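3-carboxy-cis,cis-muconate cycloisomerase (Acinetobacter calcoaceticus, PDB 1Q5N) is a mostly helical enzyme of the fumarase/aspartase (lyase) superfamily, modelled as an assembly of four chains. Local coordinates at residues A[124-129]-A[333-338]; A[185-190]-A[237-242]; A[228-231]-A[235-238]. All blocks are in the same frame, centred on the assembly; numbering follows the deposited sequence.

Contact 1. Residues A[124-129]-A[333-338]; sequences DALAIV and EIFQLT
Phe335 of helix 333-338 reaches across to helix 124-129 and lies against Ala125, Leu126 and Val129. The two segments run in nearly the same direction, 21° apart, with their axes 10.8 Å from each other at closest approach. The Phe335 ring spans the gap, and no hydrogen bond crosses it. Glu333, at the start of the second segment, pairs with Arg301, and Phe335 carries most of the contact. Its CB bond runs alongside the neighbouring helix, and the ring then comes nearer. With chi1 at -98°, well off a staggered value, the ring ends against Ala125. The methyl CB of Ala125 sits astride one ring bond, 3.6 Å from both CD1 and CE1 of Phe335, in an oblique approach. The same CE1 of Phe335 is 3.9 Å from the backbone N of Leu126, and Leu126 CD2 is a looser neighbour of it at 4.3 Å. Val129 comes to the ring edge, with its CG2 4.3 Å from Phe335 CD1. Thr338 points toward the first helix, level with Val129. Its OG1 turns back to Ile334 O at 2.8 Å, while Thr338 N makes the helical bond to that same oxygen from the opposite face of its plane. Thr338 OG1 is also hydrogen-bonded to Thr248, so this buried hydroxyl has polar partners on two helices. The contact joins helix 110-146 to helix 323-351 in the long helical bundle. Helix 235-261 covers Phe335 through Leu244, the ring of Phe21 meets that of Phe335, helix 15-20 packs on Ile128, and helix 290-311 lies behind Ile334.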
ATOM      1  N   ASP A 124     -15.609   4.842 -21.705  1.00 31.55           N
ATOM      2  CA  ASP A 124     -16.280   6.109 -21.553  1.00 33.06           C
ATOM      3  C   ASP A 124     -15.608   7.050 -20.529  1.00 34.66           C
ATOM      4  O   ASP A 124     -15.537   8.261 -20.752  1.00 34.28           O
ATOM      5  CB  ASP A 124     -17.757   5.887 -21.182  1.00 32.90           C
ATOM      6  CG  ASP A 124     -18.611   5.395 -22.381  1.00 35.81           C
ATOM      7  OD1 ASP A 124     -18.139   5.480 -23.531  1.00 35.78           O
ATOM      8  OD2 ASP A 124     -19.748   4.910 -22.171  1.00 36.14           O
ATOM      9  N   ALA A 125     -15.129   6.506 -19.407  1.00 33.02           N
ATOM     10  CA  ALA A 125     -14.489   7.355 -18.406  1.00 32.63           C
ATOM     11  C   ALA A 125     -13.108   7.808 -18.909  1.00 32.51           C
ATOM     12  O   ALA A 125     -12.664   8.887 -18.555  1.00 33.35           O
ATOM     13  CB  ALA A 125     -14.397   6.613 -17.041  1.00 31.93           C
ATOM     14  N   LEU A 126     -12.432   7.005 -19.738  1.00 32.58           N
ATOM     15  CA  LEU A 126     -11.138   7.409 -20.286  1.00 33.71           C
ATOM     16  C   LEU A 126     -11.318   8.626 -21.203  1.00 34.36           C
ATOM     17  O   LEU A 126     -10.475   9.510 -21.219  1.00 34.71           O
ATOM     18  CB  LEU A 126     -10.501   6.303 -21.121  1.00 35.26           C
ATOM     19  CG  LEU A 126      -9.269   5.621 -20.564  1.00 40.60           C
ATOM     20  CD1 LEU A 126      -8.508   5.016 -21.722  1.00 42.57           C
ATOM     21  CD2 LEU A 126      -8.350   6.609 -19.809  1.00 41.39           C
ATOM     22  N   ALA A 127     -12.411   8.655 -21.968  1.00 32.73           N
ATOM     23  CA  ALA A 127     -12.686   9.754 -22.896  1.00 33.14           C
ATOM     24  C   ALA A 127     -12.805  11.030 -22.067  1.00 32.67           C
ATOM     25  O   ALA A 127     -12.238  12.049 -22.412  1.00 33.27           O
ATOM     26  CB  ALA A 127     -14.036   9.494 -23.717  1.00 27.10           C
ATOM     27  N   ILE A 128     -13.553  10.972 -20.974  1.00 33.92           N
ATOM     28  CA  ILE A 128     -13.690  12.138 -20.113  1.00 34.25           C
ATOM     29  C   ILE A 128     -12.348  12.531 -19.488  1.00 35.84           C
ATOM     30  O   ILE A 128     -11.983  13.704 -19.542  1.00 37.51           O
ATOM     31  CB  ILE A 128     -14.695  11.888 -18.991  1.00 34.95           C
ATOM     32  CG1 ILE A 128     -16.095  11.833 -19.578  1.00 35.46           C
ATOM     33  CG2 ILE A 128     -14.629  13.019 -17.924  1.00 32.96           C
ATOM     34  CD1 ILE A 128     -17.084  11.333 -18.571  1.00 37.06           C
ATOM     35  N   VAL A 129     -11.593  11.570 -18.932  1.00 34.93           N
ATOM     36  CA  VAL A 129     -10.313  11.887 -18.302  1.00 33.44           C
ATOM     37  C   VAL A 129      -9.355  12.461 -19.334  1.00 33.73           C
ATOM     38  O   VAL A 129      -8.627  13.429 -19.058  1.00 33.44           O
ATOM     39  CB  VAL A 129      -9.679  10.624 -17.631  1.00 34.20           C
ATOM     40  CG1 VAL A 129      -8.190  10.827 -17.401  1.00 31.70           C
ATOM     41  CG2 VAL A 129     -10.368  10.349 -16.324  1.00 33.53           C
ATOM     42  N   GLU A 333     -12.992   3.434  -7.987  1.00 30.73           N
ATOM     43  CA  GLU A 333     -12.550   4.486  -7.066  1.00 30.82           C
ATOM     44  C   GLU A 333     -11.364   5.245  -7.679  1.00 31.10           C
ATOM     45  O   GLU A 333     -11.326   6.472  -7.594  1.00 31.27           O
ATOM     46  CB  GLU A 333     -12.198   3.865  -5.717  1.00 35.74           C
ATOM     47  CG  GLU A 333     -11.857   4.788  -4.551  1.00 40.55           C
ATOM     48  CD  GLU A 333     -13.052   5.528  -3.983  1.00 45.56           C
ATOM     49  OE1 GLU A 333     -14.186   5.072  -4.270  1.00 51.11           O
ATOM     50  OE2 GLU A 333     -12.887   6.549  -3.244  1.00 44.47           O
ATOM     51  N   ILE A 334     -10.421   4.545  -8.336  1.00 30.02           N
ATOM     52  CA  ILE A 334      -9.250   5.199  -8.941  1.00 28.03           C
ATOM     53  C   ILE A 334      -9.703   6.182 -10.035  1.00 29.26           C
ATOM     54  O   ILE A 334      -9.267   7.328 -10.053  1.00 29.23           O
ATOM     55  CB  ILE A 334      -8.270   4.142  -9.511  1.00 28.38           C
ATOM     56  CG1 ILE A 334      -7.842   3.253  -8.359  1.00 28.83           C
ATOM     57  CG2 ILE A 334      -7.068   4.813 -10.240  1.00 25.01           C
ATOM     58  CD1 ILE A 334      -6.785   2.267  -8.649  1.00 28.83           C
ATOM     59  N   PHE A 335     -10.580   5.744 -10.942  1.00 28.66           N
ATOM     60  CA  PHE A 335     -11.123   6.642 -11.965  1.00 28.30           C
ATOM     61  C   PHE A 335     -11.834   7.873 -11.359  1.00 27.89           C
ATOM     62  O   PHE A 335     -11.645   9.016 -11.779  1.00 26.24           O
ATOM     63  CB  PHE A 335     -12.158   5.907 -12.818  1.00 29.03           C
ATOM     64  CG  PHE A 335     -11.615   5.392 -14.115  1.00 28.61           C
ATOM     65  CD1 PHE A 335     -11.330   6.284 -15.158  1.00 29.05           C
ATOM     66  CD2 PHE A 335     -11.457   3.998 -14.314  1.00 27.90           C
ATOM     67  CE1 PHE A 335     -10.897   5.826 -16.403  1.00 30.42           C
ATOM     68  CE2 PHE A 335     -11.027   3.504 -15.537  1.00 28.43           C
ATOM     69  CZ  PHE A 335     -10.752   4.413 -16.604  1.00 30.90           C
ATOM     70  N   GLN A 336     -12.697   7.623 -10.394  1.00 28.11           N
ATOM     71  CA  GLN A 336     -13.433   8.703  -9.765  1.00 29.17           C
ATOM     72  C   GLN A 336     -12.571   9.739  -9.047  1.00 29.83           C
ATOM     73  O   GLN A 336     -12.876  10.936  -9.128  1.00 31.42           O
ATOM     74  CB  GLN A 336     -14.466   8.135  -8.802  1.00 29.44           C
ATOM     75  CG  GLN A 336     -15.735   7.737  -9.500  1.00 35.05           C
ATOM     76  CD  GLN A 336     -16.665   7.010  -8.550  1.00 38.63           C
ATOM     77  OE1 GLN A 336     -16.479   5.828  -8.291  1.00 41.49           O
ATOM     78  NE2 GLN A 336     -17.634   7.715  -8.002  1.00 37.21           N
ATOM     79  N   LEU A 337     -11.502   9.303  -8.362  1.00 30.09           N
ATOM     80  CA  LEU A 337     -10.600  10.226  -7.665  1.00 29.04           C
ATOM     81  C   LEU A 337      -9.742  10.998  -8.663  1.00 28.91           C
ATOM     82  O   LEU A 337      -9.454  12.197  -8.446  1.00 28.39           O
ATOM     83  CB  LEU A 337      -9.689   9.485  -6.660  1.00 27.99           C
ATOM     84  CG  LEU A 337     -10.440   8.964  -5.429  1.00 30.02           C
ATOM     85  CD1 LEU A 337      -9.683   7.898  -4.711  1.00 29.86           C
ATOM     86  CD2 LEU A 337     -10.711  10.125  -4.504  1.00 29.93           C
ATOM     87  N   THR A 338      -9.335  10.329  -9.746  1.00 27.14           N
ATOM     88  CA  THR A 338      -8.500  10.970 -10.752  1.00 26.64           C
ATOM     89  C   THR A 338      -9.288  12.065 -11.508  1.00 27.62           C
ATOM     90  O   THR A 338      -8.787  13.191 -11.707  1.00 27.19           O
ATOM     91  CB  THR A 338      -7.969   9.933 -11.778  1.00 26.89           C
ATOM     92  OG1 THR A 338      -7.191   8.947 -11.107  1.00 26.18           O
ATOM     93  CG2 THR A 338      -7.106  10.624 -12.863  1.00 25.97           C
TER

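Contact 2. Residues A[185-190]-A[237-242]; sequences NAIKAR and IVEIAS
Arg190 and Glu239 form a two-pronged, side-on salt bridge between antiparallel helices of the long bundle, whose segments run 164° apart. Arg190 NE gives a nearly straight bond to Glu239 OE1 at 2.8 Å, on the syn lone pair of that oxygen. Arg190 NH2 meets Glu239 OE2 at 2.7 Å, also on the syn side but tilted out of the carboxylate plane. The two flat groups are only 20° from coplanar, and the pair of bonds fixes the rotation of both. The extended Glu239 reaches across the gap. Arg190 bends at chi3 (60°) to present its NE edge. Beside the bridge, Ile187 CG2 lies 3.7 Å from Glu239 OE2, and Ile187 CD1 touches Ile240 CG1 at 4.2 Å.

Further out, Arg183 of the second subunit forms a salt bridge to Glu239 OE1. Glu239 OE1 is thus gripped by arginines of two chains, which probably favours the charged carboxylate. Helix 185-190 is kinked near its end. On the Glu239 side, Ser242 OG holds the turn by a bond of 2.6 Å to Glu239 O.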
ATOM      1  N   ASN A 185      -3.047   7.555 -25.105  1.00 37.83           N
ATOM      2  CA  ASN A 185      -3.231   7.113 -26.473  1.00 38.97           C
ATOM      3  C   ASN A 185      -2.542   5.796 -26.745  1.00 38.42           C
ATOM      4  O   ASN A 185      -3.073   4.984 -27.489  1.00 38.92           O
ATOM      5  CB  ASN A 185      -2.751   8.178 -27.490  1.00 39.37           C
ATOM      6  CG  ASN A 185      -3.722   9.355 -27.590  1.00 42.94           C
ATOM      7  OD1 ASN A 185      -4.954   9.170 -27.628  1.00 41.52           O
ATOM      8  ND2 ASN A 185      -3.177  10.573 -27.622  1.00 43.30           N
ATOM      9  N   ALA A 186      -1.362   5.594 -26.162  1.00 36.83           N
ATOM     10  CA  ALA A 186      -0.619   4.371 -26.384  1.00 35.52           C
ATOM     11  C   ALA A 186      -1.216   3.081 -25.810  1.00 36.20           C
ATOM     12  O   ALA A 186      -0.875   2.027 -26.284  1.00 39.11           O
ATOM     13  CB  ALA A 186       0.791   4.533 -25.858  1.00 35.40           C
ATOM     14  N   ILE A 187      -2.090   3.134 -24.809  1.00 35.43           N
ATOM     15  CA  ILE A 187      -2.639   1.897 -24.241  1.00 34.62           C
ATOM     16  C   ILE A 187      -4.002   1.507 -24.816  1.00 33.64           C
ATOM     17  O   ILE A 187      -4.460   0.372 -24.653  1.00 33.20           O
ATOM     18  CB  ILE A 187      -2.832   2.002 -22.676  1.00 32.42           C
ATOM     19  CG1 ILE A 187      -3.959   2.993 -22.348  1.00 30.77           C
ATOM     20  CG2 ILE A 187      -1.557   2.425 -22.018  1.00 32.46           C
ATOM     21  CD1 ILE A 187      -4.359   2.923 -20.886  1.00 36.27           C
ATOM     22  N   LYS A 188      -4.679   2.451 -25.437  1.00 34.13           N
ATOM     23  CA  LYS A 188      -6.019   2.138 -25.955  1.00 36.32           C
ATOM     24  C   LYS A 188      -6.186   0.839 -26.747  1.00 36.72           C
ATOM     25  O   LYS A 188      -7.070   0.038 -26.446  1.00 36.50           O
ATOM     26  CB  LYS A 188      -6.542   3.299 -26.787  1.00 36.91           C
ATOM     27  CG  LYS A 188      -7.108   4.445 -25.980  1.00 40.94           C
ATOM     28  CD  LYS A 188      -7.188   5.658 -26.875  1.00 42.91           C
ATOM     29  CE  LYS A 188      -8.083   6.718 -26.324  1.00 42.40           C
ATOM     30  NZ  LYS A 188      -7.883   7.964 -27.144  1.00 44.24           N
ATOM     31  N   ALA A 189      -5.335   0.609 -27.748  1.00 37.74           N
ATOM     32  CA  ALA A 189      -5.439  -0.596 -28.578  1.00 38.60           C
ATOM     33  C   ALA A 189      -5.288  -1.910 -27.815  1.00 38.21           C
ATOM     34  O   ALA A 189      -5.971  -2.891 -28.107  1.00 40.21           O
ATOM     35  CB  ALA A 189      -4.397  -0.551 -29.708  1.00 37.65           C
ATOM     36  N   ARG A 190      -4.382  -1.913 -26.848  1.00 36.55           N
ATOM     37  CA  ARG A 190      -4.075  -3.087 -26.059  1.00 33.85           C
ATOM     38  C   ARG A 190      -5.070  -3.381 -24.932  1.00 34.72           C
ATOM     39  O   ARG A 190      -5.326  -4.537 -24.549  1.00 34.92           O
ATOM     40  CB  ARG A 190      -2.676  -2.907 -25.450  1.00 32.60           C
ATOM     41  CG  ARG A 190      -2.301  -3.968 -24.441  1.00 31.40           C
ATOM     42  CD  ARG A 190      -0.815  -3.992 -24.115  1.00 32.70           C
ATOM     43  NE  ARG A 190      -0.400  -2.703 -23.562  1.00 33.56           N
ATOM     44  CZ  ARG A 190       0.404  -1.855 -24.192  1.00 34.28           C
ATOM     45  NH1 ARG A 190       0.894  -2.168 -25.395  1.00 32.78           N
ATOM     46  NH2 ARG A 190       0.676  -0.688 -23.649  1.00 31.04           N
ATOM     47  N   ILE A 237      -6.245  -4.379 -16.928  1.00 27.39           N
ATOM     48  CA  ILE A 237      -6.943  -3.622 -15.906  1.00 28.62           C
ATOM     49  C   ILE A 237      -5.918  -2.776 -15.111  1.00 29.11           C
ATOM     50  O   ILE A 237      -6.117  -1.556 -14.878  1.00 28.10           O
ATOM     51  CB  ILE A 237      -7.672  -4.576 -14.910  1.00 29.81           C
ATOM     52  CG1 ILE A 237      -8.756  -5.398 -15.646  1.00 32.46           C
ATOM     53  CG2 ILE A 237      -8.294  -3.785 -13.757  1.00 29.35           C
ATOM     54  CD1 ILE A 237      -9.799  -4.573 -16.368  1.00 32.83           C
ATOM     55  N   VAL A 238      -4.830  -3.430 -14.707  1.00 27.82           N
ATOM     56  CA  VAL A 238      -3.807  -2.791 -13.924  1.00 26.88           C
ATOM     57  C   VAL A 238      -3.200  -1.664 -14.715  1.00 29.51           C
ATOM     58  O   VAL A 238      -2.949  -0.570 -14.176  1.00 29.30           O
ATOM     59  CB  VAL A 238      -2.721  -3.813 -13.535  1.00 26.74           C
ATOM     60  CG1 VAL A 238      -1.627  -3.155 -12.684  1.00 27.35           C
ATOM     61  CG2 VAL A 238      -3.374  -4.934 -12.753  1.00 26.08           C
ATOM     62  N   GLU A 239      -3.000  -1.913 -16.013  1.00 29.70           N
ATOM     63  CA  GLU A 239      -2.364  -0.928 -16.865  1.00 29.55           C
ATOM     64  C   GLU A 239      -3.159   0.364 -16.914  1.00 29.94           C
ATOM     65  O   GLU A 239      -2.576   1.463 -16.825  1.00 27.13           O
ATOM     66  CB  GLU A 239      -2.124  -1.507 -18.257  1.00 29.33           C
ATOM     67  CG  GLU A 239      -1.438  -0.539 -19.220  1.00 30.07           C
ATOM     68  CD  GLU A 239      -0.919  -1.198 -20.489  1.00 30.66           C
ATOM     69  OE1 GLU A 239      -1.514  -2.164 -20.995  1.00 33.71           O
ATOM     70  OE2 GLU A 239       0.096  -0.739 -20.992  1.00 34.20           O
ATOM     71  N   ILE A 240      -4.484   0.236 -17.023  1.00 29.71           N
ATOM     72  CA  ILE A 240      -5.341   1.418 -17.038  1.00 29.27           C
ATOM     73  C   ILE A 240      -5.198   2.152 -15.674  1.00 30.07           C
ATOM     74  O   ILE A 240      -5.028   3.377 -15.644  1.00 29.58           O
ATOM     75  CB  ILE A 240      -6.814   1.023 -17.275  1.00 30.12           C
ATOM     76  CG1 ILE A 240      -6.999   0.551 -18.723  1.00 30.56           C
ATOM     77  CG2 ILE A 240      -7.765   2.240 -17.065  1.00 31.17           C
ATOM     78  CD1 ILE A 240      -8.374  -0.157 -18.915  1.00 32.87           C
ATOM     79  N   ALA A 241      -5.256   1.411 -14.560  1.00 28.64           N
ATOM     80  CA  ALA A 241      -5.113   2.027 -13.220  1.00 29.19           C
ATOM     81  C   ALA A 241      -3.744   2.708 -13.089  1.00 27.90           C
ATOM     82  O   ALA A 241      -3.657   3.798 -12.553  1.00 26.32           O
ATOM     83  CB  ALA A 241      -5.285   0.965 -12.051  1.00 25.58           C
ATOM     84  N   SER A 242      -2.690   2.070 -13.595  1.00 28.54           N
ATOM     85  CA  SER A 242      -1.350   2.647 -13.464  1.00 31.66           C
ATOM     86  C   SER A 242      -1.199   4.035 -14.121  1.00 30.30           C
ATOM     87  O   SER A 242      -0.484   4.896 -13.622  1.00 31.11           O
ATOM     88  CB  SER A 242      -0.264   1.684 -14.021  1.00 30.84           C
ATOM     89  OG  SER A 242      -0.330   1.602 -15.428  1.00 31.32           O
TER

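Contact 3. Residues A[228-231]-A[235-238]; sequences CTWH and DRIV
Water 1 links Arg236 to Cys228, taking a hydrogen bond from Arg236 NH1 at 3.0 Å and giving one to Cys228 O at 3.1 Å. The same arginine makes a cation-pi contact with Trp230, which ties the loop before helix 235-261 to the first turn of that helix. Arg236 CZ stands 4.6 Å from the centre of the five-membered ring of Trp230, 12° off the ring normal. NH1 makes the closest approach, 3.5 Å from Trp230 CG, over one face and offset toward the rim. The guanidinium is not stacked flat, since its plane is turned 50° from the indole. Trp230 CG lies between the backbone N and the carbonyl carbon (chi1 50°), which swings the indole toward the helix.

Arg236 is held in place by its strongest polar partner, Arg190 O, which takes a hydrogen bond from NE. The indole NE1 has a weak bond to Ala194 O. Next to Arg236, Asp235 OD2 receives salt bridges from Arg179 and Arg183 of the second subunit, so this helix start lies at a subunit interface. At the ring edge, near its plane, Ile237 CG1 rests 4.4 Å from Trp230 CZ3.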
ATOM      1  N   CYS A 228      -6.413 -14.701 -26.927  1.00 36.08           N
ATOM      2  CA  CYS A 228      -6.985 -15.713 -26.046  1.00 36.75           C
ATOM      3  C   CYS A 228      -7.804 -15.074 -24.898  1.00 35.86           C
ATOM      4  O   CYS A 228      -7.689 -13.879 -24.630  1.00 36.03           O
ATOM      5  CB  CYS A 228      -5.871 -16.640 -25.514  1.00 36.93           C
ATOM      6  SG  CYS A 228      -4.610 -15.709 -24.687  1.00 42.49           S
ATOM      7  N   THR A 229      -8.681 -15.860 -24.279  1.00 34.32           N
ATOM      8  CA  THR A 229      -9.490 -15.375 -23.181  1.00 32.17           C
ATOM      9  C   THR A 229      -8.587 -14.794 -22.043  1.00 30.39           C
ATOM     10  O   THR A 229      -7.495 -15.299 -21.795  1.00 26.72           O
ATOM     11  CB  THR A 229     -10.334 -16.526 -22.638  1.00 33.24           C
ATOM     12  OG1 THR A 229     -11.100 -17.069 -23.722  1.00 36.61           O
ATOM     13  CG2 THR A 229     -11.294 -16.034 -21.512  1.00 30.43           C
ATOM     14  N   TRP A 230      -9.018 -13.717 -21.386  1.00 29.63           N
ATOM     15  CA  TRP A 230      -8.176 -13.181 -20.293  1.00 30.46           C
ATOM     16  C   TRP A 230      -8.933 -13.015 -18.959  1.00 30.22           C
ATOM     17  O   TRP A 230      -8.842 -11.999 -18.294  1.00 31.29           O
ATOM     18  CB  TRP A 230      -7.477 -11.875 -20.700  1.00 27.87           C
ATOM     19  CG  TRP A 230      -8.399 -10.889 -21.286  1.00 31.00           C
ATOM     20  CD1 TRP A 230      -8.998 -10.966 -22.521  1.00 31.27           C
ATOM     21  CD2 TRP A 230      -8.950  -9.737 -20.645  1.00 29.30           C
ATOM     22  NE1 TRP A 230      -9.895  -9.942 -22.678  1.00 30.83           N
ATOM     23  CE2 TRP A 230      -9.895  -9.170 -21.549  1.00 32.16           C
ATOM     24  CE3 TRP A 230      -8.746  -9.131 -19.401  1.00 28.31           C
ATOM     25  CZ2 TRP A 230     -10.648  -8.019 -21.242  1.00 31.06           C
ATOM     26  CZ3 TRP A 230      -9.480  -7.993 -19.081  1.00 31.07           C
ATOM     27  CH2 TRP A 230     -10.429  -7.442 -20.010  1.00 33.93           C
ATOM     28  N   HIS A 231      -9.692 -14.042 -18.594  1.00 29.86           N
ATOM     29  CA  HIS A 231     -10.407 -14.077 -17.330  1.00 28.95           C
ATOM     30  C   HIS A 231      -9.407 -14.033 -16.174  1.00 28.01           C
ATOM     31  O   HIS A 231      -9.634 -13.383 -15.162  1.00 27.35           O
ATOM     32  CB  HIS A 231     -11.212 -15.372 -17.251  1.00 27.46           C
ATOM     33  CG  HIS A 231     -12.449 -15.360 -18.104  1.00 30.43           C
ATOM     34  ND1 HIS A 231     -13.050 -16.507 -18.574  1.00 30.63           N
ATOM     35  CD2 HIS A 231     -13.181 -14.328 -18.593  1.00 31.04           C
ATOM     36  CE1 HIS A 231     -14.088 -16.185 -19.321  1.00 32.02           C
ATOM     37  NE2 HIS A 231     -14.189 -14.866 -19.350  1.00 32.58           N
ATOM     38  N   ASP A 235      -3.383  -7.913 -16.593  1.00 25.84           N
ATOM     39  CA  ASP A 235      -2.511  -6.790 -16.890  1.00 26.65           C
ATOM     40  C   ASP A 235      -3.259  -5.622 -17.556  1.00 26.33           C
ATOM     41  O   ASP A 235      -2.943  -4.480 -17.293  1.00 27.35           O
ATOM     42  CB  ASP A 235      -1.367  -7.269 -17.787  1.00 27.18           C
ATOM     43  CG  ASP A 235      -1.887  -7.940 -19.038  1.00 29.67           C
ATOM     44  OD1 ASP A 235      -2.477  -9.065 -18.939  1.00 28.14           O
ATOM     45  OD2 ASP A 235      -1.742  -7.311 -20.101  1.00 28.01           O
ATOM     46  N   ARG A 236      -4.275  -5.872 -18.374  1.00 26.25           N
ATOM     47  CA  ARG A 236      -4.969  -4.742 -18.998  1.00 27.63           C
ATOM     48  C   ARG A 236      -5.696  -3.797 -17.997  1.00 28.53           C
ATOM     49  O   ARG A 236      -5.743  -2.559 -18.205  1.00 26.35           O
ATOM     50  CB  ARG A 236      -5.969  -5.233 -20.053  1.00 28.47           C
ATOM     51  CG  ARG A 236      -5.323  -5.715 -21.327  1.00 27.82           C
ATOM     52  CD  ARG A 236      -6.352  -6.513 -22.171  1.00 30.65           C
ATOM     53  NE  ARG A 236      -5.762  -7.100 -23.382  1.00 31.42           N
ATOM     54  CZ  ARG A 236      -5.416  -8.378 -23.526  1.00 32.20           C
ATOM     55  NH1 ARG A 236      -5.595  -9.251 -22.535  1.00 31.82           N
ATOM     56  NH2 ARG A 236      -4.889  -8.779 -24.672  1.00 32.32           N
ATOM     57  N   ILE A 237      -6.245  -4.379 -16.928  1.00 27.39           N
ATOM     58  CA  ILE A 237      -6.943  -3.622 -15.906  1.00 28.62           C
ATOM     59  C   ILE A 237      -5.918  -2.776 -15.111  1.00 29.11           C
ATOM     60  O   ILE A 237      -6.117  -1.556 -14.878  1.00 28.10           O
ATOM     61  CB  ILE A 237      -7.672  -4.576 -14.910  1.00 29.81           C
ATOM     62  CG1 ILE A 237      -8.756  -5.398 -15.646  1.00 32.46           C
ATOM     63  CG2 ILE A 237      -8.294  -3.785 -13.757  1.00 29.35           C
ATOM     64  CD1 ILE A 237      -9.799  -4.573 -16.368  1.00 32.83           C
ATOM     65  N   VAL A 238      -4.830  -3.430 -14.707  1.00 27.82           N
ATOM     66  CA  VAL A 238      -3.807  -2.791 -13.924  1.00 26.88           C
ATOM     67  C   VAL A 238      -3.200  -1.664 -14.715  1.00 29.51           C
ATOM     68  O   VAL A 238      -2.949  -0.570 -14.176  1.00 29.30           O
ATOM     69  CB  VAL A 238      -2.721  -3.813 -13.535  1.00 26.74           C
ATOM     70  CG1 VAL A 238      -1.627  -3.155 -12.684  1.00 27.35           C
ATOM     71  CG2 VAL A 238      -3.374  -4.934 -12.753  1.00 26.08           C
TER
HETATM   72  O   HOH W   1      -5.457 -11.936 -23.778  1.00 35.36           O

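How the contacts relate
All three contacts are buried, but they differ in chemistry. Contact 1 is the closest to the chain centre and joins its segments by apolar packing, with no hydrogen bond across them. Contacts 2 and 3 lie further out, with their centres about 12 and 22 Å from that centre, touch the second subunit, and bring in charged groups. Both use helix 235-261 and share Ile237 and Val238. They are joined directly through Arg190 and Arg236. Contact 2 also packs on contact 1, with Ile240 CG2 3.7 Å from Phe335 CZ. Contacts 1 and 3 do not touch. Helix 235-261 thus meets the second subunit in both contacts 2 and 3, and its Ile240 side packs against contact 1.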